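Local coordinates for hypothetical protein TA0175 (Thermoplasma acidophilum, PDB 1L6R) that catalyses the dephosphorylation of 2-phosphoglycolate to glycolate with magnesium as cofactor, and less efficiently splits inorganic pyrophosphate, at residues 53-56 against 57-61; 104-107 against 108-112; 117-121 against 122-126; 191-194 against 195-199. The protein carries 1 engineered substitution. All blocks are in the same frame, centred on the assembly; numbering follows the deposited sequence.

Overall arrangement
The four contacts follow one another along the chain, and each is local. Contacts 1 and 4 belong to the domain built on the large mixed sheet, which bears the nucleophile Asp11; their centres are about 25 Å apart. Contact 2 precedes strand 115-117 of the small antiparallel sheet, and contact 3 starts at its last residue. They touch where Ile105 CG2 packs 3.5 Å from Asp118 OD1. Two contacts come close to bound calcium: the side chain of Arg111 in contact 2 and that of Asn196 in contact 4 lie about 5 Å and 4 Å away, each from a different ion. Contact 1 is farther, with the Leu55 side chain about 10 Å from one, and contact 3 is away from the annotated sites.

Contact 1 of 4, residues 53-56 against 57-61; sequences YALK and IFLGI
Tyr53 and Ile57 meet one turn apart on a helix, their side chains slanting across each other. Ile57 CG2 approaches the tyrosine ring obliquely, 3.6 Å from Tyr53 CE1. Ile57 CD1 reaches the CE2 side of the same ring. Both branches can touch it because CG1 sits between the backbone N and the carbonyl carbon (chi1 68°). Leu55 and Leu59 instead run side by side and point the same way, with Leu55 CD2 4.1 Å from Leu59 CD1. The edge of the Phe58 ring faces Ala54 O, which also accepts the Phe58 N bond.

The turn at 57-60 is of the wider pi type. Lys56 O takes a good bond from Ile61 N at 3.0 Å, in the carbonyl plane and on a lone pair, and a weak one from Gly60 N. The Lys56 chain is extended until its last torsion, which bends at 59°. Lys56 NZ then donates to Ile61 O at 2.8 Å, tilted from the carbonyl plane. NZ also bonds Gly63 O and Asn76 OD1. A methionine in place of Lys56 would probably leave these three oxygens without their shared donor and the backbone round Ile61 less firmly tied.

The contact lies on helix 49-60 of the beta-alpha-beta unit that connects strands 40-44 and 65-67. Leu55 and Ile61 pack on Leu43 of the first strand, while Leu59 rests on Ile28 of helix 25-36.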
loop_
_atom_site.group_PDB
_atom_site.type_symbol
_atom_site.label_atom_id
_atom_site.label_comp_id
_atom_site.label_asym_id
_atom_site.label_seq_id
_atom_site.Cartn_x
_atom_site.Cartn_y
_atom_site.Cartn_z
ATOM N N TYR A 53 -8.416 -6.314 -22.495
ATOM C CA TYR A 53 -9.758 -6.742 -22.891
ATOM C C TYR A 53 -9.572 -7.900 -23.889
ATOM O O TYR A 53 -10.269 -8.914 -23.811
ATOM C CB TYR A 53 -10.498 -5.565 -23.547
ATOM C CG TYR A 53 -11.695 -5.945 -24.399
ATOM C CD1 TYR A 53 -12.884 -6.406 -23.820
ATOM C CD2 TYR A 53 -11.636 -5.835 -25.789
ATOM C CE1 TYR A 53 -13.991 -6.742 -24.620
ATOM C CE2 TYR A 53 -12.725 -6.174 -26.594
ATOM C CZ TYR A 53 -13.895 -6.623 -26.001
ATOM O OH TYR A 53 -14.978 -6.941 -26.793
ATOM N N ALA A 54 -8.625 -7.763 -24.818
ATOM C CA ALA A 54 -8.363 -8.833 -25.782
ATOM C C ALA A 54 -8.014 -10.108 -25.023
ATOM O O ALA A 54 -8.477 -11.189 -25.364
ATOM C CB ALA A 54 -7.210 -8.441 -26.706
ATOM N N LEU A 55 -7.194 -9.992 -23.987
ATOM C CA LEU A 55 -6.835 -11.176 -23.225
ATOM C C LEU A 55 -8.065 -11.759 -22.538
ATOM O O LEU A 55 -8.248 -12.977 -22.501
ATOM C CB LEU A 55 -5.741 -10.848 -22.209
ATOM C CG LEU A 55 -4.400 -10.432 -22.818
ATOM C CD1 LEU A 55 -3.404 -10.228 -21.679
ATOM C CD2 LEU A 55 -3.891 -11.487 -23.801
ATOM N N LYS A 56 -8.928 -10.899 -22.012
ATOM C CA LYS A 56 -10.131 -11.387 -21.347
ATOM C C LYS A 56 -11.013 -12.195 -22.292
ATOM O O LYS A 56 -11.420 -13.320 -21.967
ATOM C CB LYS A 56 -10.950 -10.229 -20.773
ATOM C CG LYS A 56 -12.266 -10.672 -20.132
ATOM C CD LYS A 56 -12.932 -9.509 -19.420
ATOM C CE LYS A 56 -14.318 -9.875 -18.889
ATOM N NZ LYS A 56 -14.303 -11.015 -17.939
ATOM N N ILE A 57 -11.292 -11.657 -23.472
ATOM C CA ILE A 57 -12.168 -12.383 -24.381
ATOM C C ILE A 57 -11.534 -13.572 -25.101
ATOM O O ILE A 57 -12.230 -14.545 -25.391
ATOM C CB ILE A 57 -12.855 -11.435 -25.416
ATOM C CG1 ILE A 57 -11.842 -10.861 -26.400
ATOM C CG2 ILE A 57 -13.592 -10.320 -24.682
ATOM C CD1 ILE A 57 -12.488 -10.010 -27.495
ATOM N N PHE A 58 -10.229 -13.528 -25.363
ATOM C CA PHE A 58 -9.584 -14.639 -26.056
ATOM C C PHE A 58 -9.038 -15.707 -25.116
ATOM O O PHE A 58 -9.112 -16.900 -25.420
ATOM C CB PHE A 58 -8.487 -14.115 -26.991
ATOM C CG PHE A 58 -9.025 -13.520 -28.270
ATOM C CD1 PHE A 58 -9.634 -14.333 -29.219
ATOM C CD2 PHE A 58 -8.951 -12.154 -28.507
ATOM C CE1 PHE A 58 -10.165 -13.798 -30.391
ATOM C CE2 PHE A 58 -9.480 -11.605 -29.677
ATOM C CZ PHE A 58 -10.089 -12.432 -30.619
ATOM N N LEU A 59 -8.496 -15.306 -23.971
ATOM C CA LEU A 59 -7.993 -16.315 -23.048
ATOM C C LEU A 59 -9.163 -16.945 -22.300
ATOM O O LEU A 59 -9.101 -18.113 -21.912
ATOM C CB LEU A 59 -6.996 -15.716 -22.040
ATOM C CG LEU A 59 -5.776 -14.988 -22.616
ATOM C CD1 LEU A 59 -4.754 -14.792 -21.507
ATOM C CD2 LEU A 59 -5.159 -15.778 -23.758
ATOM N N GLY A 60 -10.233 -16.178 -22.108
ATOM C CA GLY A 60 -11.393 -16.686 -21.396
ATOM C C GLY A 60 -11.318 -16.404 -19.906
ATOM O O GLY A 60 -11.432 -17.311 -19.083
ATOM N N ILE A 61 -11.127 -15.136 -19.561
ATOM C CA ILE A 61 -11.028 -14.714 -18.170
ATOM C C ILE A 61 -12.426 -14.364 -17.661
ATOM O O ILE A 61 -13.125 -13.551 -18.267
ATOM C CB ILE A 61 -10.108 -13.490 -18.068
ATOM C CG1 ILE A 61 -8.736 -13.825 -18.673
ATOM C CG2 ILE A 61 -9.985 -13.038 -16.616
ATOM C CD1 ILE A 61 -8.015 -15.024 -18.030
HETATM O O HOH W 1 -14.128 -14.342 -21.198
#

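Contact 2 of 4, residues 104-107 against 108-112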
loop_
_atom_site.group_PDB
_atom_site.type_symbol
_atom_site.label_atom_id
_atom_site.label_comp_id
_atom_site.label_asym_id
_atom_site.label_seq_id
_atom_site.Cartn_x
_atom_site.Cartn_y
_atom_site.Cartn_z
ATOM N N SER A 104 7.126 9.568 -25.426
ATOM C CA SER A 104 5.863 8.856 -25.550
ATOM C C SER A 104 6.036 7.528 -26.284
ATOM O O SER A 104 7.026 7.306 -26.995
ATOM C CB SER A 104 4.862 9.731 -26.312
ATOM O OG SER A 104 3.565 9.157 -26.298
ATOM N N ILE A 105 5.066 6.638 -26.094
ATOM C CA ILE A 105 5.074 5.352 -26.759
ATOM C C ILE A 105 3.751 5.213 -27.485
ATOM O O ILE A 105 2.754 5.857 -27.121
ATOM C CB ILE A 105 5.287 4.186 -25.770
ATOM C CG1 ILE A 105 4.169 4.144 -24.723
ATOM C CG2 ILE A 105 6.629 4.351 -25.092
ATOM C CD1 ILE A 105 4.310 2.998 -23.713
ATOM N N LEU A 106 3.738 4.376 -28.511
ATOM C CA LEU A 106 2.536 4.218 -29.311
ATOM C C LEU A 106 1.279 3.885 -28.520
ATOM O O LEU A 106 0.229 4.483 -28.767
ATOM C CB LEU A 106 2.756 3.167 -30.403
ATOM C CG LEU A 106 1.579 2.959 -31.362
ATOM C CD1 LEU A 106 2.092 2.556 -32.733
ATOM C CD2 LEU A 106 0.636 1.898 -30.803
ATOM N N THR A 107 1.362 2.966 -27.562
ATOM C CA THR A 107 0.153 2.591 -26.833
ATOM C C THR A 107 -0.491 3.705 -26.022
ATOM O O THR A 107 -1.615 3.546 -25.551
ATOM C CB THR A 107 0.382 1.369 -25.913
ATOM O OG1 THR A 107 1.500 1.613 -25.051
ATOM C CG2 THR A 107 0.618 0.105 -26.749
ATOM N N ASN A 108 0.189 4.838 -25.862
ATOM C CA ASN A 108 -0.432 5.933 -25.125
ATOM C C ASN A 108 -1.701 6.425 -25.815
ATOM O O ASN A 108 -2.546 7.039 -25.172
ATOM C CB ASN A 108 0.543 7.096 -24.939
ATOM C CG ASN A 108 1.543 6.831 -23.831
ATOM O OD1 ASN A 108 1.352 5.937 -23.002
ATOM N ND2 ASN A 108 2.608 7.615 -23.805
ATOM N N ARG A 109 -1.849 6.130 -27.107
ATOM C CA ARG A 109 -3.050 6.553 -27.835
ATOM C C ARG A 109 -4.293 5.858 -27.269
ATOM O O ARG A 109 -5.431 6.277 -27.515
ATOM C CB ARG A 109 -2.911 6.253 -29.330
ATOM C CG ARG A 109 -2.838 4.773 -29.686
ATOM C CD ARG A 109 -2.713 4.585 -31.199
ATOM N NE ARG A 109 -3.941 5.035 -31.847
ATOM C CZ ARG A 109 -4.126 5.165 -33.156
ATOM N NH1 ARG A 109 -3.160 4.880 -34.018
ATOM N NH2 ARG A 109 -5.297 5.596 -33.600
ATOM N N TRP A 110 -4.075 4.802 -26.493
ATOM C CA TRP A 110 -5.174 4.068 -25.887
ATOM C C TRP A 110 -5.207 4.178 -24.363
ATOM O O TRP A 110 -6.009 3.509 -23.715
ATOM C CB TRP A 110 -5.107 2.595 -26.292
ATOM C CG TRP A 110 -5.180 2.391 -27.772
ATOM C CD1 TRP A 110 -6.124 2.891 -28.627
ATOM C CD2 TRP A 110 -4.264 1.640 -28.585
ATOM N NE1 TRP A 110 -5.847 2.505 -29.915
ATOM C CE2 TRP A 110 -4.713 1.736 -29.921
ATOM C CE3 TRP A 110 -3.110 0.892 -28.313
ATOM C CZ2 TRP A 110 -4.049 1.117 -30.980
ATOM C CZ3 TRP A 110 -2.448 0.272 -29.368
ATOM C CH2 TRP A 110 -2.923 0.390 -30.686
ATOM N N ARG A 111 -4.335 5.003 -23.784
ATOM C CA ARG A 111 -4.324 5.177 -22.327
ATOM C C ARG A 111 -5.300 6.250 -21.911
ATOM O O ARG A 111 -5.566 7.189 -22.671
ATOM C CB ARG A 111 -2.925 5.536 -21.801
ATOM C CG ARG A 111 -2.035 4.312 -21.631
ATOM C CD ARG A 111 -0.775 4.562 -20.811
ATOM N NE ARG A 111 -0.174 3.255 -20.538
ATOM C CZ ARG A 111 0.534 2.550 -21.415
ATOM N NH1 ARG A 111 0.791 3.026 -22.634
ATOM N NH2 ARG A 111 0.890 1.307 -21.113
ATOM N N GLU A 112 -5.824 6.116 -20.697
ATOM C CA GLU A 112 -6.796 7.076 -20.187
ATOM C C GLU A 112 -6.558 7.483 -18.750
ATOM O O GLU A 112 -7.095 8.488 -18.295
ATOM C CB GLU A 112 -8.206 6.481 -20.256
ATOM C CG GLU A 112 -8.647 6.062 -21.654
ATOM C CD GLU A 112 -10.043 5.454 -21.691
ATOM O OE1 GLU A 112 -10.942 5.964 -20.982
ATOM O OE2 GLU A 112 -10.243 4.472 -22.444
#
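Ser104, just before a short 3-10 segment, joins by its side chain to Asn108 within it. Asn108 ND2 donates to Ser104 OG at 3.1 Å, somewhat out of the amide plane, and also to Gly116 O of strand 115-117. Arg111 supplies the other side-chain bonds. Arg111 NH1 donates to Thr107 OG1 at 2.9 Å, near the edge of the guanidinium group, and to Asn108 OD1 at 3.0 Å. Thr107 OG1 lies between the backbone N and the carbonyl carbon (chi1 54°), which turns it to the arginine.

The backbone bonds are of the i to i+3 kind. Asn108 N, Arg109 N and Trp110 N donate to the carbonyls of Ile105, Leu106 and Thr107.

The apolar contacts gather at Trp110. Leu106 CD2 comes obliquely to CZ3 of Trp110 at 3.8 Å, and Thr107 CG2 reaches the same part of the ring. Arg109 CG lies over the centre of one face of the Trp110 ring, 3.5 Å above its plane.

Arg111 NH2 bonds Gly46 O, and Gly46 belongs to a magnesium site. With Thr107 and Asn108 holding NH1, the turn probably fixes the guanidinium group beside that site and places its positive charge there.

Contact 3 of 4, residues 117-121 against 122-126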
loop_
_atom_site.group_PDB
_atom_site.type_symbol
_atom_site.label_atom_id
_atom_site.label_comp_id
_atom_site.label_asym_id
_atom_site.label_seq_id
_atom_site.Cartn_x
_atom_site.Cartn_y
_atom_site.Cartn_z
ATOM N N PHE A 117 5.934 5.482 -21.066
ATOM C CA PHE A 117 7.040 6.199 -21.687
ATOM C C PHE A 117 8.298 5.362 -21.782
ATOM O O PHE A 117 8.410 4.314 -21.138
ATOM C CB PHE A 117 7.353 7.514 -20.915
ATOM C CG PHE A 117 7.894 7.317 -19.508
ATOM C CD1 PHE A 117 7.036 7.179 -18.420
ATOM C CD2 PHE A 117 9.274 7.334 -19.275
ATOM C CE1 PHE A 117 7.535 7.067 -17.115
ATOM C CE2 PHE A 117 9.789 7.224 -17.980
ATOM C CZ PHE A 117 8.926 7.092 -16.895
ATOM N N ASP A 118 9.223 5.832 -22.614
ATOM C CA ASP A 118 10.539 5.226 -22.766
ATOM C C ASP A 118 11.468 6.317 -22.237
ATOM O O ASP A 118 11.122 7.500 -22.270
ATOM C CB ASP A 118 10.894 4.952 -24.232
ATOM C CG ASP A 118 10.135 3.775 -24.822
ATOM O OD1 ASP A 118 9.640 2.924 -24.049
ATOM O OD2 ASP A 118 10.054 3.695 -26.071
ATOM N N ILE A 119 12.647 5.934 -21.768
ATOM C CA ILE A 119 13.593 6.910 -21.232
ATOM C C ILE A 119 14.991 6.303 -21.188
ATOM O O ILE A 119 15.142 5.094 -21.005
ATOM C CB ILE A 119 13.168 7.333 -19.801
ATOM C CG1 ILE A 119 14.002 8.522 -19.315
ATOM C CG2 ILE A 119 13.305 6.140 -18.836
ATOM C CD1 ILE A 119 13.484 9.117 -18.031
ATOM N N ASP A 120 16.009 7.136 -21.392
ATOM C CA ASP A 120 17.392 6.659 -21.316
ATOM C C ASP A 120 17.681 6.436 -19.832
ATOM O O ASP A 120 17.256 7.219 -18.993
ATOM C CB ASP A 120 18.366 7.710 -21.852
ATOM C CG ASP A 120 18.200 7.973 -23.335
ATOM O OD1 ASP A 120 17.502 7.199 -24.024
ATOM O OD2 ASP A 120 18.793 8.965 -23.818
ATOM N N PRO A 121 18.401 5.358 -19.487
ATOM C CA PRO A 121 18.717 5.075 -18.083
ATOM C C PRO A 121 19.310 6.260 -17.318
ATOM O O PRO A 121 19.045 6.436 -16.131
ATOM C CB PRO A 121 19.699 3.909 -18.182
ATOM C CG PRO A 121 19.202 3.171 -19.398
ATOM C CD PRO A 121 18.930 4.307 -20.371
ATOM N N GLU A 122 20.107 7.075 -18.008
ATOM C CA GLU A 122 20.745 8.230 -17.386
ATOM C C GLU A 122 19.781 9.295 -16.895
ATOM O O GLU A 122 20.131 10.077 -16.017
ATOM C CB GLU A 122 21.735 8.890 -18.350
ATOM C CG GLU A 122 22.788 7.961 -18.888
ATOM C CD GLU A 122 22.464 7.477 -20.284
ATOM O OE1 GLU A 122 21.300 7.082 -20.527
ATOM O OE2 GLU A 122 23.377 7.488 -21.140
ATOM N N ASP A 123 18.579 9.341 -17.462
ATOM C CA ASP A 123 17.604 10.352 -17.052
ATOM C C ASP A 123 16.599 9.874 -16.014
ATOM O O ASP A 123 15.784 10.656 -15.539
ATOM C CB ASP A 123 16.822 10.883 -18.262
ATOM C CG ASP A 123 17.680 11.700 -19.205
ATOM O OD1 ASP A 123 18.635 12.349 -18.720
ATOM O OD2 ASP A 123 17.399 11.706 -20.420
ATOM N N VAL A 124 16.666 8.598 -15.645
ATOM C CA VAL A 124 15.712 8.040 -14.690
ATOM C C VAL A 124 15.657 8.729 -13.329
ATOM O O VAL A 124 14.575 9.074 -12.843
ATOM C CB VAL A 124 15.960 6.517 -14.463
ATOM C CG1 VAL A 124 15.109 6.009 -13.312
ATOM C CG2 VAL A 124 15.615 5.743 -15.728
ATOM N N ASP A 125 16.812 8.941 -12.707
ATOM C CA ASP A 125 16.822 9.554 -11.385
ATOM C C ASP A 125 16.223 10.955 -11.385
ATOM O O ASP A 125 15.427 11.299 -10.510
ATOM C CB ASP A 125 18.245 9.590 -10.810
ATOM C CG ASP A 125 18.796 8.203 -10.528
ATOM O OD1 ASP A 125 17.995 7.254 -10.386
ATOM O OD2 ASP A 125 20.034 8.060 -10.431
ATOM N N TYR A 126 16.587 11.757 -12.373
ATOM C CA TYR A 126 16.053 13.110 -12.439
ATOM C C TYR A 126 14.542 13.121 -12.666
ATOM O O TYR A 126 13.801 13.835 -11.982
ATOM C CB TYR A 126 16.727 13.896 -13.557
ATOM C CG TYR A 126 16.123 15.265 -13.744
ATOM C CD1 TYR A 126 16.311 16.267 -12.792
ATOM C CD2 TYR A 126 15.349 15.556 -14.865
ATOM C CE1 TYR A 126 15.742 17.527 -12.952
ATOM C CE2 TYR A 126 14.774 16.815 -15.037
ATOM C CZ TYR A 126 14.976 17.793 -14.074
ATOM O OH TYR A 126 14.417 19.039 -14.238
HETATM O O HOH W 2 19.350 7.919 -13.754
#
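This is a surface turn that leads from strand 115-117 into helix 124-132. Ile119 packs back against Asp123, just before the helix, and Val124, where it begins. Ile119 CD1 lies 3.8 Å from Asp123 CB and close to Asp123 O. Ile119 CG2 meets Val124 CG2 at 3.9 Å, the side chains crossing at about a right angle. CG1 stands anti to the backbone N (chi1 -170°), which carries CD1 out to Asp123. A glycine at Ile119 would probably open a gap under Asp123 and Val124 and let the start of the helix shift.

Asp123 N donates to Asp120 O at 2.9 Å, and Val124 N to Pro121 O at 3.3 Å. Both donors stand above the carbonyl planes. A water donates to Pro121 O and accepts from Asp125 N, linking the turn to the helix.

Glu122 bends back at chi2, and Glu122 OE1 comes 3.3 Å from Asp120 CB. Asp120 OD2 lies near both Glu122 OE1 and Asp123 OD2, probably unfavourably, though a long, weak ion pair of Asp120 with Arg103 may partly offset this.

Asp123 OD2 bonds Ser101 OG, in the loop before the strand. Ile119 and Val124 both rest on Trp145 of strand 144-149, joining the turn to the small antiparallel sheet.

Contact 4 of 4, residues 191-194 against 195-199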
loop_
_atom_site.group_PDB
_atom_site.type_symbol
_atom_site.label_atom_id
_atom_site.label_comp_id
_atom_site.label_asym_id
_atom_site.label_seq_id
_atom_site.Cartn_x
_atom_site.Cartn_y
_atom_site.Cartn_z
ATOM N N LYS A 191 -0.600 -15.457 -1.035
ATOM C CA LYS A 191 0.396 -15.097 -2.035
ATOM C C LYS A 191 1.197 -16.233 -2.612
ATOM O O LYS A 191 1.595 -17.141 -1.892
ATOM C CB LYS A 191 1.391 -14.117 -1.410
ATOM C CG LYS A 191 0.786 -12.855 -0.822
ATOM C CD LYS A 191 1.795 -12.155 0.088
ATOM C CE LYS A 191 1.353 -12.188 1.531
ATOM N NZ LYS A 191 0.259 -11.211 1.777
ATOM N N ALA A 192 1.473 -16.151 -3.911
ATOM C CA ALA A 192 2.281 -17.159 -4.576
ATOM C C ALA A 192 3.125 -16.506 -5.665
ATOM O O ALA A 192 2.743 -15.487 -6.245
ATOM C CB ALA A 192 1.400 -18.256 -5.155
ATOM N N CYS A 193 4.269 -17.109 -5.958
ATOM C CA CYS A 193 5.173 -16.540 -6.942
ATOM C C CYS A 193 6.019 -17.600 -7.630
ATOM O O CYS A 193 6.103 -18.740 -7.168
ATOM C CB CYS A 193 6.093 -15.529 -6.250
ATOM S SG CYS A 193 7.231 -16.282 -5.047
ATOM N N PRO A 194 6.664 -17.234 -8.747
ATOM C CA PRO A 194 7.515 -18.151 -9.511
ATOM C C PRO A 194 8.916 -18.323 -8.924
ATOM O O PRO A 194 9.337 -17.596 -8.010
ATOM C CB PRO A 194 7.542 -17.521 -10.902
ATOM C CG PRO A 194 7.462 -16.044 -10.594
ATOM C CD PRO A 194 6.437 -15.974 -9.484
ATOM N N ALA A 195 9.642 -19.291 -9.474
ATOM C CA ALA A 195 10.993 -19.577 -9.022
ATOM C C ALA A 195 11.943 -18.413 -9.282
ATOM O O ALA A 195 12.954 -18.277 -8.598
ATOM C CB ALA A 195 11.521 -20.844 -9.702
ATOM N N ASN A 196 11.630 -17.569 -10.263
ATOM C CA ASN A 196 12.505 -16.438 -10.551
ATOM C C ASN A 196 11.964 -15.127 -9.979
ATOM O O ASN A 196 12.348 -14.036 -10.399
ATOM C CB ASN A 196 12.771 -16.321 -12.060
ATOM C CG ASN A 196 11.573 -15.827 -12.831
ATOM O OD1 ASN A 196 10.455 -15.805 -12.319
ATOM N ND2 ASN A 196 11.800 -15.433 -14.081
ATOM N N ALA A 197 11.058 -15.228 -9.010
ATOM C CA ALA A 197 10.544 -14.020 -8.369
ATOM C C ALA A 197 11.674 -13.408 -7.537
ATOM O O ALA A 197 12.641 -14.085 -7.185
ATOM C CB ALA A 197 9.370 -14.366 -7.461
ATOM N N THR A 198 11.554 -12.125 -7.219
ATOM C CA THR A 198 12.570 -11.473 -6.398
ATOM C C THR A 198 12.578 -12.076 -5.002
ATOM O O THR A 198 11.584 -12.662 -4.551
ATOM C CB THR A 198 12.302 -9.981 -6.249
ATOM O OG1 THR A 198 10.986 -9.802 -5.711
ATOM C CG2 THR A 198 12.422 -9.268 -7.596
ATOM N N ASP A 199 13.695 -11.910 -4.302
ATOM C CA ASP A 199 13.824 -12.439 -2.958
ATOM C C ASP A 199 12.768 -11.896 -2.005
ATOM O O ASP A 199 12.217 -12.650 -1.215
ATOM C CB ASP A 199 15.208 -12.114 -2.378
ATOM C CG ASP A 199 16.310 -12.991 -2.945
ATOM O OD1 ASP A 199 16.015 -13.992 -3.631
ATOM O OD2 ASP A 199 17.493 -12.678 -2.680
#
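A type I beta turn, Pro194 to Ala197, follows strand 190-193 of the large HAD-fold sheet and leads toward helix 199-204. It is closed by the bond from Ala197 N to Pro194 O, 3.1 Å long. The donor stands well above the carbonyl plane, as the tight bend brings it over the C=O.

Ala197 CB turns back toward the strand end. It touches Cys193 CB at 3.7 Å. The sulfur lies between the backbone N and the carbonyl carbon (chi1 66°), which sets Cys193 SG beside Ala197 CB at 3.8 Å. Pro194 CD also reaches Ala197 CB, at 3.9 Å. The methyl group thus bears on two consecutive residues, Cys193 and Pro194.

Pro194 also packs on Asp177, a ligand of bound calcium, and on Glu216 of helix 215-223. The side chain of Asn196 lies about 4 Å from a calcium ion, so the turn borders the metal site. Ala195 O accepts from Lys202 NZ, which ties the turn to helix 199-204. At the end of the loop Thr198 is the N-cap of that helix, with a weak bond from Ile201 N to its OG1.

Asn196 slants across the proline ring, with Asn196 OD1 3.5 Å from Pro194 CG.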